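Local atomic coordinates of choline dehydrogenase and related flavoproteins (Aspergillus oryzae, PDB entry 3Q9T), a protein that probably oxidises formate as a formate oxidase of the glucose-methanol-choline oxidoreductase family, using a bound 8-formyl-FAD cofactor. Residues T89-W101 with C199-F212. Sequence-based numbering, arbitrary orientation.
Sequences TLGGSSSLNYFTW and CCDTIYRGQRSGSF. With FAY ([(2R,3S,4R,5R)-5-(6-amino-9H-purin-9-yl)-3,4-dihydroxytetrahydrofuran-2-yl]methyl (2R,3S,4S)-5-(8-formyl-7-methyl-2,4-dioxo-3,4-dihydrobenzo[g]pteridin-10(2H)-yl)-2,3,4-trihydroxypentyl dihydrogen diphosphate), chain D.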
ATOM      1  N   THR A  89      15.408 -11.003  18.358  1.00 17.15           N
ATOM      2  CA  THR A  89      15.607 -11.968  19.429  1.00 13.69           C
ATOM      3  C   THR A  89      16.826 -12.806  19.097  1.00 16.42           C
ATOM      4  O   THR A  89      17.151 -12.991  17.925  1.00 20.12           O
ATOM      5  CB  THR A  89      14.417 -12.941  19.589  1.00 18.68           C
ATOM      6  OG1 THR A  89      14.751 -13.957  20.553  1.00 20.09           O
ATOM      7  CG2 THR A  89      14.076 -13.619  18.262  1.00 18.97           C
ATOM      8  N   LEU A  90      17.520 -13.297  20.118  1.00 17.96           N
ATOM      9  CA  LEU A  90      18.626 -14.215  19.864  1.00 16.27           C
ATOM     10  C   LEU A  90      18.047 -15.288  18.958  1.00 21.37           C
ATOM     11  O   LEU A  90      16.912 -15.746  19.170  1.00 18.18           O
ATOM     12  CB  LEU A  90      19.143 -14.839  21.165  1.00 19.58           C
ATOM     13  CG  LEU A  90      20.420 -15.677  21.021  1.00 21.43           C
ATOM     14  CD1 LEU A  90      21.598 -14.828  20.522  1.00 16.98           C
ATOM     15  CD2 LEU A  90      20.779 -16.340  22.332  1.00 18.27           C
ATOM     16  N   GLY A  91      18.797 -15.658  17.927  1.00 18.99           N
ATOM     17  CA  GLY A  91      18.297 -16.607  16.948  1.00 19.03           C
ATOM     18  C   GLY A  91      17.694 -15.905  15.746  1.00 16.51           C
ATOM     19  O   GLY A  91      17.489 -16.510  14.698  1.00 16.98           O
ATOM     20  N   GLY A  92      17.408 -14.620  15.896  1.00 17.01           N
ATOM     21  CA  GLY A  92      16.912 -13.830  14.790  1.00 20.81           C
ATOM     22  C   GLY A  92      15.695 -14.468  14.153  1.00 16.95           C
ATOM     23  O   GLY A  92      14.795 -14.956  14.839  1.00 18.60           O
ATOM     24  N   SER A  93      15.676 -14.493  12.833  1.00 14.68           N
ATOM     25  CA  SER A  93      14.513 -15.021  12.131  1.00 13.43           C
ATOM     26  C   SER A  93      14.361 -16.533  12.227  1.00 19.42           C
ATOM     27  O   SER A  93      13.283 -17.048  11.947  1.00 22.87           O
ATOM     28  CB  SER A  93      14.504 -14.567  10.674  1.00 19.29           C
ATOM     29  OG  SER A  93      14.381 -13.153  10.602  1.00 20.45           O
ATOM     30  N   SER A  94      15.415 -17.251  12.621  1.00 18.55           N
ATOM     31  CA  SER A  94      15.277 -18.695  12.895  1.00 17.68           C
ATOM     32  C   SER A  94      14.429 -18.949  14.161  1.00 18.93           C
ATOM     33  O   SER A  94      14.014 -20.071  14.440  1.00 21.76           O
ATOM     34  CB  SER A  94      16.651 -19.377  13.014  1.00 13.86           C
ATOM     35  OG  SER A  94      17.253 -19.130  14.281  1.00 18.22           O
ATOM     36  N   SER A  95      14.184 -17.894  14.927  1.00 18.87           N
ATOM     37  CA  SER A  95      13.307 -17.969  16.093  1.00 16.60           C
ATOM     38  C   SER A  95      11.833 -17.696  15.801  1.00 15.91           C
ATOM     39  O   SER A  95      10.983 -17.892  16.676  1.00 21.67           O
ATOM     40  CB  SER A  95      13.768 -16.992  17.163  1.00 15.16           C
ATOM     41  OG  SER A  95      14.965 -17.443  17.764  1.00 19.99           O
ATOM     42  N   LEU A  96      11.509 -17.226  14.601  1.00 16.83           N
ATOM     43  CA  LEU A  96      10.092 -17.046  14.275  1.00 20.73           C
ATOM     44  C   LEU A  96       9.665 -17.588  12.906  1.00 18.25           C
ATOM     45  O   LEU A  96       8.541 -17.331  12.471  1.00 16.19           O
ATOM     46  CB  LEU A  96       9.625 -15.588  14.473  1.00 13.31           C
ATOM     47  CG  LEU A  96      10.353 -14.390  13.859  1.00 16.74           C
ATOM     48  CD1 LEU A  96      10.715 -14.572  12.390  1.00 17.83           C
ATOM     49  CD2 LEU A  96       9.557 -13.083  14.070  1.00 18.09           C
ATOM     50  N   ASN A  97      10.547 -18.346  12.251  1.00 17.60           N
ATOM     51  CA  ASN A  97      10.283 -18.840  10.889  1.00 17.61           C
ATOM     52  C   ASN A  97       9.401 -20.086  10.850  1.00 18.96           C
ATOM     53  O   ASN A  97       8.965 -20.565  11.903  1.00 20.35           O
ATOM     54  CB  ASN A  97      11.583 -18.996  10.065  1.00 18.87           C
ATOM     55  CG  ASN A  97      12.389 -20.260  10.429  1.00 21.79           C
ATOM     56  OD1 ASN A  97      11.903 -21.157  11.119  1.00 17.64           O
ATOM     57  ND2 ASN A  97      13.624 -20.331   9.935  1.00 15.10           N
ATOM     58  N   TYR A  98       9.097 -20.586   9.647  1.00 19.87           N
ATOM     59  CA  TYR A  98       8.163 -21.717   9.517  1.00 19.44           C
ATOM     60  C   TYR A  98       8.850 -23.062   9.186  1.00 21.88           C
ATOM     61  O   TYR A  98       8.289 -23.942   8.513  1.00 16.73           O
ATOM     62  CB  TYR A  98       6.988 -21.366   8.575  1.00 19.01           C
ATOM     63  CG  TYR A  98       6.377 -20.031   8.953  1.00 22.93           C
ATOM     64  CD1 TYR A  98       6.020 -19.102   7.982  1.00 23.42           C
ATOM     65  CD2 TYR A  98       6.200 -19.684  10.298  1.00 22.35           C
ATOM     66  CE1 TYR A  98       5.495 -17.865   8.333  1.00 21.85           C
ATOM     67  CE2 TYR A  98       5.680 -18.448  10.662  1.00 19.72           C
ATOM     68  CZ  TYR A  98       5.331 -17.540   9.670  1.00 21.16           C
ATOM     69  OH  TYR A  98       4.826 -16.303  10.007  1.00 15.14           O
ATOM     70  N   PHE A  99      10.086 -23.177   9.660  1.00 16.08           N
ATOM     71  CA  PHE A  99      10.722 -24.463   9.955  1.00 19.73           C
ATOM     72  C   PHE A  99      11.286 -25.259   8.789  1.00 19.57           C
ATOM     73  O   PHE A  99      12.236 -26.018   8.982  1.00 23.14           O
ATOM     74  CB  PHE A  99       9.768 -25.355  10.756  1.00 14.78           C
ATOM     75  CG  PHE A  99       9.123 -24.659  11.889  1.00 16.60           C
ATOM     76  CD1 PHE A  99       9.857 -24.343  13.037  1.00 18.01           C
ATOM     77  CD2 PHE A  99       7.787 -24.310  11.832  1.00 18.66           C
ATOM     78  CE1 PHE A  99       9.255 -23.696  14.116  1.00 13.69           C
ATOM     79  CE2 PHE A  99       7.182 -23.651  12.905  1.00 19.31           C
ATOM     80  CZ  PHE A  99       7.931 -23.338  14.044  1.00 16.89           C
ATOM     81  N   THR A 100      10.701 -25.112   7.604  1.00 18.38           N
ATOM     82  CA  THR A 100      11.106 -25.925   6.463  1.00 20.10           C
ATOM     83  C   THR A 100      12.611 -25.877   6.224  1.00 21.81           C
ATOM     84  O   THR A 100      13.247 -24.825   6.316  1.00 19.66           O
ATOM     85  CB  THR A 100      10.376 -25.565   5.170  1.00 23.13           C
ATOM     86  OG1 THR A 100       9.000 -25.267   5.450  1.00 22.98           O
ATOM     87  CG2 THR A 100      10.437 -26.745   4.206  1.00 17.01           C
ATOM     88  N   TRP A 101      13.172 -27.047   5.942  1.00 20.61           N
ATOM     89  CA  TRP A 101      14.610 -27.208   5.794  1.00 17.49           C
ATOM     90  C   TRP A 101      14.860 -27.879   4.469  1.00 18.33           C
ATOM     91  O   TRP A 101      14.629 -29.085   4.326  1.00 18.09           O
ATOM     92  CB  TRP A 101      15.150 -28.065   6.922  1.00 18.61           C
ATOM     93  CG  TRP A 101      16.636 -28.300   6.892  1.00 17.81           C
ATOM     94  CD1 TRP A 101      17.284 -29.336   6.295  1.00 12.52           C
ATOM     95  CD2 TRP A 101      17.652 -27.505   7.532  1.00 18.42           C
ATOM     96  NE1 TRP A 101      18.639 -29.237   6.512  1.00 16.21           N
ATOM     97  CE2 TRP A 101      18.891 -28.123   7.268  1.00 15.77           C
ATOM     98  CE3 TRP A 101      17.630 -26.329   8.292  1.00 15.73           C
ATOM     99  CZ2 TRP A 101      20.097 -27.606   7.732  1.00 15.97           C
ATOM    100  CZ3 TRP A 101      18.825 -25.816   8.753  1.00 21.09           C
ATOM    101  CH2 TRP A 101      20.048 -26.453   8.473  1.00 17.57           C
ATOM    102  N   CYS A 199       8.485 -32.916   3.599  1.00 18.86           N
ATOM    103  CA  CYS A 199       9.523 -31.950   3.976  1.00 20.31           C
ATOM    104  C   CYS A 199      10.129 -32.226   5.337  1.00 18.16           C
ATOM    105  O   CYS A 199       9.475 -32.783   6.228  1.00 18.21           O
ATOM    106  CB  CYS A 199       8.981 -30.509   3.949  1.00 20.13           C
ATOM    107  SG  CYS A 199       7.593 -30.190   5.039  1.00 20.25           S
ATOM    108  N   CYS A 200      11.388 -31.832   5.492  1.00 17.30           N
ATOM    109  CA  CYS A 200      12.019 -31.820   6.804  1.00 17.89           C
ATOM    110  C   CYS A 200      11.894 -30.449   7.445  1.00 19.75           C
ATOM    111  O   CYS A 200      11.596 -29.471   6.778  1.00 20.12           O
ATOM    112  CB  CYS A 200      13.486 -32.218   6.712  1.00 24.97           C
ATOM    113  SG  CYS A 200      13.719 -33.916   6.190  1.00 29.95           S
ATOM    114  N   ASP A 201      12.151 -30.386   8.741  1.00 19.06           N
ATOM    115  CA  ASP A 201      11.860 -29.193   9.488  1.00 20.79           C
ATOM    116  C   ASP A 201      12.856 -28.972  10.602  1.00 20.83           C
ATOM    117  O   ASP A 201      13.426 -29.925  11.124  1.00 24.76           O
ATOM    118  CB  ASP A 201      10.468 -29.306  10.087  1.00 19.76           C
ATOM    119  CG  ASP A 201       9.391 -29.110   9.063  1.00 23.96           C
ATOM    120  OD1 ASP A 201       8.792 -30.115   8.622  1.00 24.99           O
ATOM    121  OD2 ASP A 201       9.154 -27.940   8.692  1.00 25.02           O
ATOM    122  N   THR A 202      13.040 -27.711  10.979  1.00 25.55           N
ATOM    123  CA  THR A 202      13.799 -27.384  12.189  1.00 19.92           C
ATOM    124  C   THR A 202      12.880 -27.523  13.403  1.00 24.51           C
ATOM    125  O   THR A 202      12.710 -26.587  14.208  1.00 24.75           O
ATOM    126  CB  THR A 202      14.452 -25.990  12.123  1.00 24.86           C
ATOM    127  OG1 THR A 202      13.500 -25.025  11.639  1.00 20.92           O
ATOM    128  CG2 THR A 202      15.687 -26.024  11.192  1.00 16.56           C
ATOM    129  N   ILE A 203      12.283 -28.710  13.503  1.00 20.25           N
ATOM    130  CA  ILE A 203      11.457 -29.107  14.643  1.00 20.40           C
ATOM    131  C   ILE A 203      11.863 -30.523  15.071  1.00 24.16           C
ATOM    132  O   ILE A 203      12.153 -31.376  14.227  1.00 20.46           O
ATOM    133  CB  ILE A 203       9.961 -29.093  14.274  1.00 19.94           C
ATOM    134  CG1 ILE A 203       9.535 -27.670  13.845  1.00 17.25           C
ATOM    135  CG2 ILE A 203       9.124 -29.593  15.443  1.00 21.80           C
ATOM    136  CD1 ILE A 203       8.163 -27.576  13.211  1.00 19.81           C
ATOM    137  N   TYR A 204      11.914 -30.764  16.375  1.00 20.93           N
ATOM    138  CA  TYR A 204      12.184 -32.104  16.885  1.00 26.96           C
ATOM    139  C   TYR A 204      11.555 -32.264  18.252  1.00 27.47           C
ATOM    140  O   TYR A 204      11.688 -31.387  19.115  1.00 30.21           O
ATOM    141  CB  TYR A 204      13.682 -32.403  16.936  1.00 25.30           C
ATOM    142  CG  TYR A 204      14.018 -33.829  17.325  1.00 30.30           C
ATOM    143  CD1 TYR A 204      13.484 -34.904  16.623  1.00 32.81           C
ATOM    144  CD2 TYR A 204      14.884 -34.102  18.382  1.00 33.65           C
ATOM    145  CE1 TYR A 204      13.783 -36.210  16.971  1.00 34.78           C
ATOM    146  CE2 TYR A 204      15.194 -35.409  18.738  1.00 35.76           C
ATOM    147  CZ  TYR A 204      14.641 -36.455  18.026  1.00 39.62           C
ATOM    148  OH  TYR A 204      14.945 -37.749  18.359  1.00 39.55           O
ATOM    149  N   ARG A 205      10.865 -33.383  18.437  1.00 27.10           N
ATOM    150  CA  ARG A 205      10.052 -33.583  19.626  1.00 24.96           C
ATOM    151  C   ARG A 205       9.262 -32.325  19.921  1.00 25.90           C
ATOM    152  O   ARG A 205       9.277 -31.833  21.053  1.00 29.53           O
ATOM    153  CB  ARG A 205      10.937 -33.944  20.817  1.00 34.27           C
ATOM    154  CG  ARG A 205      11.501 -35.362  20.758  1.00 40.82           C
ATOM    155  CD  ARG A 205      12.524 -35.562  21.859  1.00 52.72           C
ATOM    156  NE  ARG A 205      12.291 -36.776  22.639  1.00 79.38           N
ATOM    157  CZ  ARG A 205      11.568 -36.833  23.755  1.00 83.36           C
ATOM    158  NH1 ARG A 205      10.984 -35.741  24.240  1.00 69.04           N
ATOM    159  NH2 ARG A 205      11.424 -37.991  24.390  1.00 80.32           N
ATOM    160  N   GLY A 206       8.597 -31.792  18.893  1.00 22.82           N
ATOM    161  CA  GLY A 206       7.687 -30.659  19.050  1.00 18.87           C
ATOM    162  C   GLY A 206       8.294 -29.395  19.649  1.00 23.22           C
ATOM    163  O   GLY A 206       7.602 -28.556  20.215  1.00 24.59           O
ATOM    164  N   GLN A 207       9.602 -29.257  19.533  1.00 23.50           N
ATOM    165  CA  GLN A 207      10.261 -28.035  19.960  1.00 30.49           C
ATOM    166  C   GLN A 207      10.947 -27.405  18.762  1.00 25.41           C
ATOM    167  O   GLN A 207      11.499 -28.115  17.928  1.00 23.91           O
ATOM    168  CB  GLN A 207      11.287 -28.332  21.066  1.00 31.78           C
ATOM    169  CG  GLN A 207      10.674 -28.736  22.411  1.00 39.16           C
ATOM    170  CD  GLN A 207      10.872 -27.682  23.485  1.00 48.27           C
ATOM    171  OE1 GLN A 207       9.968 -27.411  24.284  1.00 54.04           O
ATOM    172  NE2 GLN A 207      12.060 -27.076  23.511  1.00 51.03           N
ATOM    173  N   ARG A 208      10.923 -26.077  18.680  1.00 28.18           N
ATOM    174  CA  ARG A 208      11.645 -25.374  17.630  1.00 23.71           C
ATOM    175  C   ARG A 208      13.161 -25.503  17.779  1.00 17.57           C
ATOM    176  O   ARG A 208      13.688 -25.415  18.875  1.00 23.75           O
ATOM    177  CB  ARG A 208      11.290 -23.886  17.624  1.00 20.29           C
ATOM    178  CG  ARG A 208      12.093 -23.083  16.590  1.00 19.29           C
ATOM    179  CD  ARG A 208      11.945 -21.568  16.797  1.00 21.27           C
ATOM    180  NE  ARG A 208      10.609 -21.077  16.454  1.00 23.28           N
ATOM    181  CZ  ARG A 208      10.208 -20.803  15.210  1.00 19.21           C
ATOM    182  NH1 ARG A 208      11.039 -20.971  14.177  1.00 13.42           N
ATOM    183  NH2 ARG A 208       8.984 -20.334  15.001  1.00 16.18           N
ATOM    184  N   SER A 209      13.851 -25.672  16.659  1.00 20.11           N
ATOM    185  CA  SER A 209      15.311 -25.682  16.634  1.00 24.59           C
ATOM    186  C   SER A 209      15.814 -24.379  16.034  1.00 26.94           C
ATOM    187  O   SER A 209      15.882 -24.243  14.806  1.00 25.70           O
ATOM    188  CB  SER A 209      15.834 -26.848  15.786  1.00 25.90           C
ATOM    189  OG  SER A 209      15.255 -28.076  16.184  1.00 24.84           O
ATOM    190  N   GLY A 210      16.155 -23.428  16.901  1.00 26.15           N
ATOM    191  CA  GLY A 210      16.694 -22.145  16.491  1.00 26.27           C
ATOM    192  C   GLY A 210      18.208 -22.056  16.602  1.00 24.72           C
ATOM    193  O   GLY A 210      18.849 -22.885  17.260  1.00 20.12           O
ATOM    194  N   SER A 211      18.780 -21.038  15.962  1.00 14.36           N
ATOM    195  CA  SER A 211      20.229 -20.860  15.929  1.00 16.43           C
ATOM    196  C   SER A 211      20.819 -20.585  17.325  1.00 21.32           C
ATOM    197  O   SER A 211      22.025 -20.738  17.541  1.00 19.62           O
ATOM    198  CB  SER A 211      20.609 -19.755  14.929  1.00 19.48           C
ATOM    199  OG  SER A 211      20.419 -18.449  15.474  1.00 22.13           O
ATOM    200  N   PHE A 212      19.965 -20.195  18.271  1.00 23.15           N
ATOM    201  CA  PHE A 212      20.395 -19.996  19.662  1.00 21.76           C
ATOM    202  C   PHE A 212      20.955 -21.281  20.284  1.00 23.77           C
ATOM    203  O   PHE A 212      21.660 -21.241  21.292  1.00 24.94           O
ATOM    204  CB  PHE A 212      19.249 -19.460  20.516  1.00 19.87           C
ATOM    205  CG  PHE A 212      17.965 -20.223  20.349  1.00 25.73           C
ATOM    206  CD1 PHE A 212      16.906 -19.674  19.640  1.00 20.16           C
ATOM    207  CD2 PHE A 212      17.821 -21.492  20.890  1.00 22.34           C
ATOM    208  CE1 PHE A 212      15.718 -20.373  19.484  1.00 22.77           C
ATOM    209  CE2 PHE A 212      16.641 -22.209  20.725  1.00 23.91           C
ATOM    210  CZ  PHE A 212      15.588 -21.649  20.027  1.00 29.47           C
TER
HETATM  211  P   FAY D 600      19.912 -14.216   8.809  1.00 20.09           P
HETATM  212  N1  FAY D 600      13.327 -20.013   5.609  1.00 18.46           N
HETATM  213  C2  FAY D 600      13.198 -21.399   5.569  1.00 22.42           C
HETATM  214  O2  FAY D 600      14.140 -22.095   5.209  1.00 21.13           O
HETATM  215  N3  FAY D 600      12.242 -22.014   6.350  1.00 25.79           N
HETATM  216  C4  FAY D 600      11.110 -21.312   6.679  1.00 28.72           C
HETATM  217  O4  FAY D 600      10.029 -21.932   6.675  1.00 23.69           O
HETATM  218  N5  FAY D 600      10.106 -19.180   7.058  1.00 21.58           N
HETATM  219  C6  FAY D 600       9.243 -17.190   7.961  1.00 24.40           C
HETATM  220  C7  FAY D 600       9.397 -15.884   8.391  1.00 21.72           C
HETATM  221  C8  FAY D 600      10.631 -15.247   8.229  1.00 20.79           C
HETATM  222  O8  FAY D 600      11.929 -13.423   8.924  1.00 19.63           O
HETATM  223  C9  FAY D 600      11.727 -15.977   7.751  1.00 16.48           C
HETATM  224  PA  FAY D 600      18.462 -12.981  10.902  1.00 14.25           P
HETATM  225  C1' FAY D 600      13.998 -17.336   6.471  1.00 24.93           C
HETATM  226  C10 FAY D 600      12.329 -19.242   6.157  1.00 18.45           C
HETATM  227  N10 FAY D 600      12.592 -17.932   6.568  1.00 19.96           N
HETATM  228  N1A FAY D 600      21.276  -3.902  16.310  1.00 15.27           N
HETATM  229  O1A FAY D 600      17.270 -12.084  10.869  1.00 23.36           O
HETATM  230  C1B FAY D 600      19.778  -8.680  14.730  1.00 19.89           C
HETATM  231  O1P FAY D 600      21.013 -14.726   9.706  1.00 19.08           O
HETATM  232  C2' FAY D 600      14.880 -17.737   7.676  1.00 17.40           C
HETATM  233  O2' FAY D 600      14.117 -17.582   8.819  1.00 19.25           O
HETATM  234  C2A FAY D 600      21.423  -5.099  16.986  1.00 16.55           C
HETATM  235  O2A FAY D 600      18.150 -14.396  11.282  1.00 19.13           O
HETATM  236  C2B FAY D 600      18.358  -9.198  14.588  1.00 19.89           C
HETATM  237  O2B FAY D 600      17.578  -9.016  15.755  1.00 15.16           O
HETATM  238  O2P FAY D 600      20.467 -13.738   7.479  1.00 19.13           O
HETATM  239  C3' FAY D 600      16.295 -17.119   7.922  1.00 28.07           C
HETATM  240  O3' FAY D 600      16.613 -16.831   9.282  1.00 19.81           O
HETATM  241  N3A FAY D 600      20.967  -6.282  16.427  1.00 19.60           N
HETATM  242  C3B FAY D 600      18.603 -10.666  14.315  1.00 19.81           C
HETATM  243  O3B FAY D 600      18.804 -11.322  15.543  1.00 17.67           O
HETATM  244  O3P FAY D 600      19.201 -12.940   9.490  1.00 18.13           O
HETATM  245  C4' FAY D 600      16.616 -15.883   7.119  1.00 24.13           C
HETATM  246  O4' FAY D 600      16.289 -16.204   5.770  1.00 20.95           O
HETATM  247  C4A FAY D 600      20.378  -6.263  15.204  1.00 19.34           C
HETATM  248  C4B FAY D 600      19.924 -10.680  13.587  1.00 18.64           C
HETATM  249  O4B FAY D 600      20.512  -9.405  13.775  1.00 18.15           O
HETATM  250  C4X FAY D 600      11.162 -19.910   6.573  1.00 26.10           C
HETATM  251  C5' FAY D 600      18.104 -15.489   7.283  1.00 26.42           C
HETATM  252  O5' FAY D 600      18.695 -15.289   8.576  1.00 23.62           O
HETATM  253  C5A FAY D 600      20.231  -5.069  14.504  1.00 21.79           C
HETATM  254  C5B FAY D 600      19.740 -10.988  12.114  1.00 17.68           C
HETATM  255  O5B FAY D 600      19.509 -12.370  11.987  1.00 19.03           O
HETATM  256  C5X FAY D 600      10.278 -17.832   7.286  1.00 28.26           C
HETATM  257  C6A FAY D 600      20.677  -3.873  15.062  1.00 25.55           C
HETATM  258  N6A FAY D 600      20.446  -2.711  14.434  1.00 22.15           N
HETATM  259  N7A FAY D 600      19.625  -5.347  13.331  1.00 20.75           N
HETATM  260  C7M FAY D 600       8.166 -15.135   8.844  1.00 18.34           C
HETATM  261  C8A FAY D 600      19.395  -6.675  13.257  1.00 14.35           C
HETATM  262  C8M FAY D 600      10.884 -14.027   9.029  1.00 20.01           C
HETATM  263  C9A FAY D 600      11.558 -17.257   7.228  1.00 19.63           C
HETATM  264  N9A FAY D 600      19.849  -7.250  14.408  1.00 22.10           N
HETATM  265  O   HOH W   1      13.269 -22.757  13.139  1.00 15.45           O
HETATM  266  O   HOH W   2       7.489 -27.326   6.919  1.00 20.45           O
HETATM  267  O   HOH W   3      12.601 -30.443   3.305  1.00 14.97           O
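Arg-208 reaches into the bend of 89-101 and grips the carbonyl of Asn-97 end-on: NH1 and NH2 each lie 3.1 Å from Asn-97 O, which sits near the guanidinium plane. NH2 comes in on a lone pair, whereas NH1 stands above the carbonyl plane and adds weak bonds to Ser-94 O and Asn-97 OD1. Phe-99 CE1 lies over the centre of one guanidinium face, 3.2 Å from Arg-208 CZ, with the planes 30° apart; Ser-95 O lies over the opposite face, toward its rim. With the chain extended as far as CD, a bend at chi3 (-70°) turns the head into this slot, and NE bonds to Ile-49 O. On the Phe-99 ring, Ile-203 CD1 makes a CH-pi contact, 3.6 Å from the centroid.

At one end, Ser-211 N gives Ser-94 OG a nearly straight bond of 3.0 Å (170°). At the other, Thr-202 N donates to Phe-99 O over 2.7 Å, and Trp-101 N to Cys-200 O; between them Thr-100 and Asp-201 form an antiparallel non-hydrogen-bonded pair, setting the short, weakly bonded strand 100-101 beside 195-204.

The same bend carries the flavin. Asn-97 ND2 holds ribityl O2' and also pairs with Gln-555, Thr-100 O accepts from flavin N3 at 3.0 Å, and Ser-93 N binds the diphosphate. A buried cation spent on backbone carbonyls thus probably helps fix the cofactor-binding loop's shape, keeping its polar groups turned to the 8-formyl-FAD.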